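Local coordinates for YfkN protein (Bacillus subtilis subsp. subtilis, PDB 3GVE), which belongs to the calcineurin-like phosphoesterase family of metal-binding proteins and carries a manganese and a magnesium ion, at residues 72-75 against 76-80. Numbering follows the deposited sequence.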
loop_
_atom_site.group_PDB
_atom_site.type_symbol
_atom_site.label_atom_id
_atom_site.label_comp_id
_atom_site.label_asym_id
_atom_site.label_seq_id
_atom_site.Cartn_x
_atom_site.Cartn_y
_atom_site.Cartn_z
ATOM N N GLY A 72 6.698 -4.942 11.188
ATOM C CA GLY A 72 5.867 -6.094 11.481
ATOM C C GLY A 72 6.546 -7.393 11.080
ATOM O O GLY A 72 6.433 -8.392 11.766
ATOM N N GLU A 73 7.247 -7.361 9.948
ATOM C CA GLU A 73 8.020 -8.515 9.463
ATOM C C GLU A 73 9.167 -8.833 10.413
ATOM O O GLU A 73 9.429 -9.970 10.721
ATOM C CB GLU A 73 8.648 -8.212 8.106
ATOM C CG GLU A 73 7.729 -8.200 6.961
ATOM C CD GLU A 73 8.420 -7.658 5.699
ATOM O OE1 GLU A 73 7.691 -7.230 4.805
ATOM O OE2 GLU A 73 9.678 -7.630 5.617
ATOM N N TYR A 74 9.850 -7.796 10.869
ATOM C CA TYR A 74 10.944 -7.981 11.801
ATOM C C TYR A 74 10.461 -8.742 13.049
ATOM O O TYR A 74 11.110 -9.648 13.540
ATOM C CB TYR A 74 11.577 -6.627 12.188
ATOM C CG TYR A 74 12.629 -6.814 13.257
ATOM C CD1 TYR A 74 13.917 -7.186 12.919
ATOM C CD2 TYR A 74 12.313 -6.699 14.601
ATOM C CE1 TYR A 74 14.863 -7.400 13.872
ATOM C CE2 TYR A 74 13.266 -6.919 15.570
ATOM C CZ TYR A 74 14.535 -7.261 15.197
ATOM O OH TYR A 74 15.499 -7.488 16.153
ATOM N N ALA A 75 9.293 -8.374 13.561
ATOM C CA ALA A 75 8.796 -8.991 14.767
ATOM C C ALA A 75 8.532 -10.490 14.613
ATOM O O ALA A 75 8.954 -11.297 15.418
ATOM C CB ALA A 75 7.584 -8.276 15.266
ATOM N N VAL A 76 7.843 -10.832 13.537
ATOM C CA VAL A 76 7.540 -12.229 13.303
ATOM C C VAL A 76 8.800 -13.050 12.977
ATOM O O VAL A 76 8.909 -14.176 13.397
ATOM C CB VAL A 76 6.381 -12.401 12.277
ATOM C CG1 VAL A 76 6.826 -12.115 10.861
ATOM C CG2 VAL A 76 5.765 -13.773 12.385
ATOM N N LYS A 77 9.751 -12.470 12.259
ATOM C CA LYS A 77 10.950 -13.215 11.887
ATOM C C LYS A 77 11.923 -13.361 13.051
ATOM O O LYS A 77 12.429 -14.440 13.281
ATOM C CB LYS A 77 11.634 -12.564 10.686
ATOM C CG LYS A 77 10.850 -12.708 9.403
ATOM C CD LYS A 77 11.645 -12.177 8.228
ATOM C CE LYS A 77 10.871 -12.269 6.937
ATOM N NZ LYS A 77 11.745 -11.909 5.777
ATOM N N TYR A 78 12.183 -12.281 13.767
ATOM C CA TYR A 78 13.199 -12.285 14.822
ATOM C C TYR A 78 12.711 -12.634 16.224
ATOM O O TYR A 78 13.501 -13.021 17.056
ATOM C CB TYR A 78 13.956 -10.952 14.846
ATOM C CG TYR A 78 14.932 -10.808 13.701
ATOM C CD1 TYR A 78 16.299 -11.021 13.885
ATOM C CD2 TYR A 78 14.486 -10.491 12.432
ATOM C CE1 TYR A 78 17.175 -10.894 12.824
ATOM C CE2 TYR A 78 15.348 -10.378 11.389
ATOM C CZ TYR A 78 16.689 -10.572 11.592
ATOM O OH TYR A 78 17.540 -10.455 10.534
ATOM N N GLN A 79 11.414 -12.484 16.477
ATOM C CA GLN A 79 10.871 -12.669 17.814
ATOM C C GLN A 79 9.693 -13.637 17.918
ATOM O O GLN A 79 9.050 -13.682 18.939
ATOM C CB GLN A 79 10.495 -11.305 18.397
ATOM C CG GLN A 79 11.618 -10.286 18.275
ATOM C CD GLN A 79 11.355 -9.016 19.036
ATOM O OE1 GLN A 79 10.250 -8.775 19.496
ATOM N NE2 GLN A 79 12.370 -8.185 19.155
ATOM N N LYS A 80 9.434 -14.423 16.881
ATOM C CA LYS A 80 8.290 -15.319 16.879
ATOM C C LYS A 80 8.218 -16.208 18.116
ATOM O O LYS A 80 7.196 -16.288 18.763
ATOM C CB LYS A 80 8.265 -16.188 15.611
ATOM C CG LYS A 80 7.052 -17.120 15.542
ATOM C CD LYS A 80 6.881 -17.773 14.184
ATOM C CE LYS A 80 5.964 -18.955 14.307
ATOM N NZ LYS A 80 4.606 -18.655 13.815
HETATM O O HOH W 1 15.154 -9.048 18.270
#
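Two successive turns of helix 70-85 meet here through Y74 and Y78, tyrosines four residues apart whose side chains cross at about a right angle. Their ring planes are only 16° from parallel but slid apart, centroids 4.6 Å from each other, so the overlap is slight and rim atoms do the touching: Y74 CD1 comes to 3.4 Å from Y78 CD2, and Y74 CE1 sits over one face of the Y78 ring. In return Y78 CB lies over a face of the Y74 ring in a CH-pi contact, 4.0 Å from its centroid. The first torsions make this possible: Y74 swings CG opposite its own N (chi1 175°) and reaches toward the C-terminal turn, whereas Y78 turns CG back beside its N. Y74 O lies at the edge of the Y78 ring, in its plane, and accepts Y78 N at 2.9 Å.

In this calcineurin-like phosphoesterase, helix 70-85 packs beside the C-terminal helix 322-340, whose T331, N334, T335 and Y338 touch Y74. E73 OE2 and K77 NZ, 4.8 Å apart, are both hydrogen-bonded to Y338 OH. V76 touches Y113 and F117 of helix 115-123.

The Y78-to-Y74 backbone bond is the i to i+4 pairing of an alpha-helix, repeated by K77 N to E73 O at 3.0 Å and, weakly, by V76 N to G72 O. Q79 N donates to A75 O at 2.9 Å, with a bent N-H...O angle of 140°. The side chain of Q79, extended beyond CG, approaches Y74 obliquely; a water accepts from NE2 and also hydrogen-bonds Y74 OH at 2.7 Å, tying the two polar ends together.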